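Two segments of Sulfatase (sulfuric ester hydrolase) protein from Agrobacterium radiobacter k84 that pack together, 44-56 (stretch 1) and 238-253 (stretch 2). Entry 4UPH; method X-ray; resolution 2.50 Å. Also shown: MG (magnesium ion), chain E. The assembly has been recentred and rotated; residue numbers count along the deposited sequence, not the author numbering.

Stretch 1 44-56: RPNVLLISADQWR
Stretch 2, residues 238-253: DAPWFAHVSFLRPHPP

Adjacent parallel β-strands illustrate how one backbone ladder can serve two differently furnished faces, and this sulfatase pairs residues 46-52 with 242-247 in that way. On one face Leu 48, Ile 50 and Ala 52 lie beside Ala 243, Val 245 and Phe 247. Leu 48 (chi1 t, chi2 p) brings CD1 to 3.9 Å from Val 245 CG2, with Val 245 in the t rotamer; Ile 50 (m, t) sets CG2 3.8 Å from CE2 of Phe 247 (chi1 m). The other face carries Val 47 and Leu 49 against Phe 242 and His 244, all with chi1 t. Here Val 47 CB sits over the Phe 242 ring, 3.6 Å from CD2, a CH-π contact.

Both strands are extended, with phi from -84° to -134° and psi from 99° to 149°. Their axes run 7° apart, 4.7 Å at closest approach, and Val 47 pairs with Phe 242 and so on in step to Ala 52 with Phe 247. As parallel geometry demands, alternate residues of stretch 1 bond to the residues flanking their partners: Val 47 N donates to Trp 241 O (2.8 Å) and Ala 243 N to Val 47 O (2.9 Å). Leu 49 and Ser 51 repeat the pattern, and Asp 53 N closes the ladder on Phe 247 O (3.0 Å).

Polar groups finish both ends. At the start, Asn 46 (chi1 m) accepts from Trp 241 N through OD1 (3.2 Å), while its CB covers the indole of Trp 241 (chi1 p). Toward the other end, one water lies 2.7 Å from Ser 51 OG and donates to Ser 246 OG (2.9 Å) and Phe 247 O (2.6 Å). Beyond the strands, a cis peptide precedes Pro 250, and His 251 ND1 donates weakly to Asp 53 OD1 (3.3 Å), an oxygen that also binds magnesium at 2.0 Å.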

# COMPACT_ATOMS: atom_id res chain seq x y z
N ARG A 44 -22.92 -2.86 -26.02
CA ARG A 44 -22.86 -3.35 -27.40
C ARG A 44 -22.41 -4.82 -27.49
O ARG A 44 -23.25 -5.63 -27.90
CB ARG A 44 -21.99 -2.43 -28.30
CG ARG A 44 -21.93 -2.81 -29.79
CD ARG A 44 -21.41 -1.65 -30.63
NE ARG A 44 -22.47 -0.68 -30.92
CZ ARG A 44 -22.63 0.50 -30.31
NH1 ARG A 44 -21.77 0.89 -29.37
NH2 ARG A 44 -23.64 1.29 -30.64
N PRO A 45 -21.13 -5.21 -27.19
CA PRO A 45 -20.77 -6.64 -27.35
C PRO A 45 -21.21 -7.52 -26.19
O PRO A 45 -21.58 -7.04 -25.12
CB PRO A 45 -19.24 -6.61 -27.46
CG PRO A 45 -18.81 -5.36 -26.78
CD PRO A 45 -19.98 -4.41 -26.71
N ASN A 46 -21.15 -8.81 -26.39
CA ASN A 46 -21.39 -9.74 -25.30
C ASN A 46 -20.04 -9.98 -24.70
O ASN A 46 -19.03 -9.93 -25.42
CB ASN A 46 -21.89 -11.08 -25.80
CG ASN A 46 -23.12 -11.00 -26.64
OD1 ASN A 46 -24.10 -10.40 -26.25
ND2 ASN A 46 -23.10 -11.64 -27.79
N VAL A 47 -19.99 -10.24 -23.39
CA VAL A 47 -18.71 -10.53 -22.75
C VAL A 47 -18.77 -11.92 -22.15
O VAL A 47 -19.72 -12.23 -21.43
CB VAL A 47 -18.25 -9.45 -21.71
CG1 VAL A 47 -16.81 -9.68 -21.29
CG2 VAL A 47 -18.44 -8.04 -22.25
N LEU A 48 -17.79 -12.75 -22.47
CA LEU A 48 -17.70 -14.10 -21.92
C LEU A 48 -16.34 -14.32 -21.30
O LEU A 48 -15.36 -14.53 -22.02
CB LEU A 48 -18.03 -15.19 -22.98
CG LEU A 48 -17.88 -16.66 -22.53
CD1 LEU A 48 -18.81 -17.01 -21.35
CD2 LEU A 48 -18.10 -17.58 -23.70
N LEU A 49 -16.29 -14.24 -19.97
CA LEU A 49 -15.05 -14.47 -19.24
C LEU A 49 -15.07 -15.91 -18.78
O LEU A 49 -15.94 -16.30 -17.99
CB LEU A 49 -14.92 -13.50 -18.04
CG LEU A 49 -13.77 -13.74 -17.06
CD1 LEU A 49 -12.42 -13.59 -17.72
CD2 LEU A 49 -13.90 -12.83 -15.87
N ILE A 50 -14.17 -16.71 -19.34
CA ILE A 50 -14.04 -18.11 -18.96
C ILE A 50 -12.73 -18.30 -18.25
O ILE A 50 -11.67 -17.93 -18.75
CB ILE A 50 -14.18 -19.13 -20.14
CG1 ILE A 50 -15.47 -18.92 -20.93
CG2 ILE A 50 -14.07 -20.58 -19.61
CD1 ILE A 50 -15.69 -19.96 -22.07
N SER A 51 -12.82 -18.92 -17.07
CA SER A 51 -11.67 -19.33 -16.30
C SER A 51 -11.80 -20.83 -16.04
O SER A 51 -12.93 -21.35 -15.95
CB SER A 51 -11.52 -18.52 -15.02
OG SER A 51 -12.31 -18.98 -13.94
N ALA A 52 -10.65 -21.50 -15.99
CA ALA A 52 -10.51 -22.94 -15.69
C ALA A 52 -9.38 -22.99 -14.69
O ALA A 52 -8.28 -22.56 -15.00
CB ALA A 52 -10.17 -23.72 -16.96
N ASP A 53 -9.68 -23.40 -13.46
CA ASP A 53 -8.74 -23.39 -12.34
C ASP A 53 -7.50 -24.28 -12.49
O ASP A 53 -7.59 -25.40 -12.96
CB ASP A 53 -9.49 -23.79 -11.07
CG ASP A 53 -8.98 -23.11 -9.82
OD1 ASP A 53 -7.80 -23.32 -9.47
OD2 ASP A 53 -9.77 -22.38 -9.18
N GLN A 54 -6.33 -23.77 -12.05
CA GLN A 54 -5.08 -24.53 -11.94
C GLN A 54 -4.49 -25.05 -13.28
O GLN A 54 -3.80 -26.07 -13.29
CB GLN A 54 -5.28 -25.70 -10.94
CG GLN A 54 -4.06 -26.00 -10.07
CD GLN A 54 -4.43 -26.40 -8.68
OE1 GLN A 54 -5.38 -25.89 -8.10
NE2 GLN A 54 -3.64 -27.29 -8.10
N TRP A 55 -4.68 -24.29 -14.38
CA TRP A 55 -4.20 -24.60 -15.72
C TRP A 55 -2.85 -23.88 -16.03
O TRP A 55 -2.76 -22.66 -15.96
CB TRP A 55 -5.31 -24.22 -16.74
CG TRP A 55 -5.16 -24.73 -18.16
CD1 TRP A 55 -4.02 -24.78 -18.90
CD2 TRP A 55 -6.24 -25.03 -19.06
NE1 TRP A 55 -4.31 -25.18 -20.19
CE2 TRP A 55 -5.66 -25.32 -20.32
CE3 TRP A 55 -7.64 -25.11 -18.91
CZ2 TRP A 55 -6.44 -25.68 -21.43
CZ3 TRP A 55 -8.41 -25.51 -20.00
CH2 TRP A 55 -7.81 -25.80 -21.24
N ARG A 56 -1.82 -24.66 -16.36
CA ARG A 56 -0.46 -24.21 -16.70
C ARG A 56 -0.42 -23.47 -18.04
O ARG A 56 -1.04 -23.92 -19.01
CB ARG A 56 0.51 -25.39 -16.77
CG ARG A 56 0.85 -25.99 -15.42
CD ARG A 56 1.80 -27.16 -15.55
NE ARG A 56 3.12 -26.77 -16.08
CZ ARG A 56 4.23 -26.72 -15.37
NH1 ARG A 56 4.20 -26.94 -14.06
NH2 ARG A 56 5.38 -26.43 -15.95
N ASP A 238 -31.72 -12.12 -25.24
CA ASP A 238 -32.35 -11.29 -26.28
C ASP A 238 -31.74 -9.87 -26.32
O ASP A 238 -32.32 -8.97 -26.94
CB ASP A 238 -33.88 -11.22 -26.04
CG ASP A 238 -34.34 -10.56 -24.73
OD1 ASP A 238 -33.54 -10.52 -23.76
OD2 ASP A 238 -35.51 -10.12 -24.67
N ALA A 239 -30.58 -9.68 -25.67
CA ALA A 239 -29.90 -8.39 -25.54
C ALA A 239 -28.41 -8.64 -25.24
O ALA A 239 -28.08 -9.78 -24.94
CB ALA A 239 -30.55 -7.60 -24.40
N PRO A 240 -27.49 -7.62 -25.33
CA PRO A 240 -26.06 -7.89 -25.01
C PRO A 240 -25.90 -8.38 -23.58
O PRO A 240 -26.45 -7.79 -22.63
CB PRO A 240 -25.39 -6.54 -25.23
CG PRO A 240 -26.31 -5.80 -26.17
CD PRO A 240 -27.68 -6.21 -25.72
N TRP A 241 -25.21 -9.53 -23.43
CA TRP A 241 -25.03 -10.21 -22.16
C TRP A 241 -23.61 -10.26 -21.67
O TRP A 241 -22.66 -10.08 -22.44
CB TRP A 241 -25.63 -11.62 -22.23
CG TRP A 241 -25.17 -12.43 -23.40
CD1 TRP A 241 -25.81 -12.58 -24.59
CD2 TRP A 241 -23.95 -13.18 -23.49
NE1 TRP A 241 -25.08 -13.41 -25.41
CE2 TRP A 241 -23.94 -13.80 -24.76
CE3 TRP A 241 -22.87 -13.42 -22.61
CZ2 TRP A 241 -22.89 -14.61 -25.20
CZ3 TRP A 241 -21.83 -14.22 -23.04
CH2 TRP A 241 -21.84 -14.81 -24.32
N PHE A 242 -23.46 -10.48 -20.35
CA PHE A 242 -22.17 -10.55 -19.66
C PHE A 242 -22.19 -11.81 -18.79
O PHE A 242 -23.00 -11.91 -17.86
CB PHE A 242 -21.96 -9.28 -18.81
CG PHE A 242 -20.55 -9.00 -18.36
CD1 PHE A 242 -19.93 -9.81 -17.41
CD2 PHE A 242 -19.85 -7.89 -18.84
CE1 PHE A 242 -18.63 -9.52 -16.97
CE2 PHE A 242 -18.55 -7.63 -18.42
CZ PHE A 242 -17.96 -8.43 -17.48
N ALA A 243 -21.34 -12.79 -19.13
CA ALA A 243 -21.23 -14.04 -18.41
C ALA A 243 -19.82 -14.31 -17.95
O ALA A 243 -18.87 -14.13 -18.71
CB ALA A 243 -21.69 -15.20 -19.28
N HIS A 244 -19.70 -14.85 -16.72
CA HIS A 244 -18.46 -15.39 -16.22
C HIS A 244 -18.68 -16.87 -15.93
O HIS A 244 -19.49 -17.22 -15.07
CB HIS A 244 -17.86 -14.65 -15.03
CG HIS A 244 -16.63 -15.31 -14.47
ND1 HIS A 244 -16.35 -15.30 -13.12
CD2 HIS A 244 -15.64 -15.99 -15.10
CE1 HIS A 244 -15.22 -15.96 -12.98
NE2 HIS A 244 -14.75 -16.40 -14.14
N VAL A 245 -17.99 -17.74 -16.70
CA VAL A 245 -18.05 -19.20 -16.52
C VAL A 245 -16.76 -19.59 -15.87
O VAL A 245 -15.68 -19.39 -16.43
CB VAL A 245 -18.31 -19.99 -17.83
CG1 VAL A 245 -18.28 -21.49 -17.56
CG2 VAL A 245 -19.62 -19.57 -18.49
N SER A 246 -16.86 -20.09 -14.64
CA SER A 246 -15.71 -20.46 -13.82
C SER A 246 -15.68 -21.99 -13.60
O SER A 246 -16.43 -22.52 -12.80
CB SER A 246 -15.75 -19.67 -12.51
OG SER A 246 -14.63 -19.93 -11.70
N PHE A 247 -14.85 -22.68 -14.39
CA PHE A 247 -14.67 -24.16 -14.34
C PHE A 247 -13.69 -24.58 -13.27
O PHE A 247 -12.66 -23.94 -13.12
CB PHE A 247 -14.17 -24.72 -15.69
CG PHE A 247 -15.15 -24.62 -16.82
CD1 PHE A 247 -16.43 -25.17 -16.71
CD2 PHE A 247 -14.79 -24.05 -18.04
CE1 PHE A 247 -17.33 -25.12 -17.77
CE2 PHE A 247 -15.69 -24.00 -19.10
CZ PHE A 247 -16.96 -24.52 -18.95
N LEU A 248 -13.98 -25.66 -12.55
CA LEU A 248 -13.05 -26.15 -11.53
C LEU A 248 -11.89 -26.86 -12.18
O LEU A 248 -10.74 -26.60 -11.85
CB LEU A 248 -13.76 -27.07 -10.53
CG LEU A 248 -12.85 -27.91 -9.63
CD1 LEU A 248 -12.36 -27.11 -8.43
CD2 LEU A 248 -13.52 -29.20 -9.22
N ARG A 249 -12.16 -27.72 -13.14
CA ARG A 249 -11.11 -28.49 -13.80
C ARG A 249 -10.21 -27.59 -14.67
O ARG A 249 -10.69 -26.55 -15.13
CB ARG A 249 -11.74 -29.68 -14.56
CG ARG A 249 -12.54 -30.62 -13.63
CD ARG A 249 -13.50 -31.59 -14.34
NE ARG A 249 -13.68 -32.78 -13.52
CZ ARG A 249 -12.86 -33.84 -13.55
NH1 ARG A 249 -11.87 -33.90 -14.43
NH2 ARG A 249 -13.02 -34.83 -12.69
N PRO A 250 -8.89 -27.85 -14.84
CA PRO A 250 -8.12 -29.04 -14.41
C PRO A 250 -7.65 -29.07 -12.94
O PRO A 250 -6.72 -29.83 -12.62
CB PRO A 250 -6.95 -29.05 -15.41
CG PRO A 250 -6.70 -27.60 -15.68
CD PRO A 250 -8.07 -26.96 -15.69
N HIS A 251 -8.30 -28.30 -12.03
CA HIS A 251 -8.01 -28.33 -10.59
C HIS A 251 -8.27 -29.77 -10.05
O HIS A 251 -9.27 -30.40 -10.46
CB HIS A 251 -8.92 -27.32 -9.85
CG HIS A 251 -8.72 -27.21 -8.37
ND1 HIS A 251 -8.12 -26.10 -7.81
CD2 HIS A 251 -9.10 -28.05 -7.38
CE1 HIS A 251 -8.10 -26.33 -6.50
NE2 HIS A 251 -8.68 -27.49 -6.20
N PRO A 252 -7.41 -30.28 -9.11
CA PRO A 252 -7.63 -31.63 -8.53
C PRO A 252 -8.98 -31.82 -7.78
O PRO A 252 -9.68 -30.84 -7.54
CB PRO A 252 -6.42 -31.81 -7.60
CG PRO A 252 -5.96 -30.44 -7.30
CD PRO A 252 -6.20 -29.65 -8.53
N PRO A 253 -9.44 -33.04 -7.40
CA PRO A 253 -8.82 -34.38 -7.55
C PRO A 253 -8.51 -34.77 -8.99
O PRO A 253 -9.27 -34.48 -9.90
CB PRO A 253 -9.84 -35.32 -6.88
CG PRO A 253 -11.15 -34.57 -6.94
CD PRO A 253 -10.75 -33.14 -6.73
MG MG E . -7.61 -21.84 -8.08
O HOH W 1 -12.37 -21.39 -12.72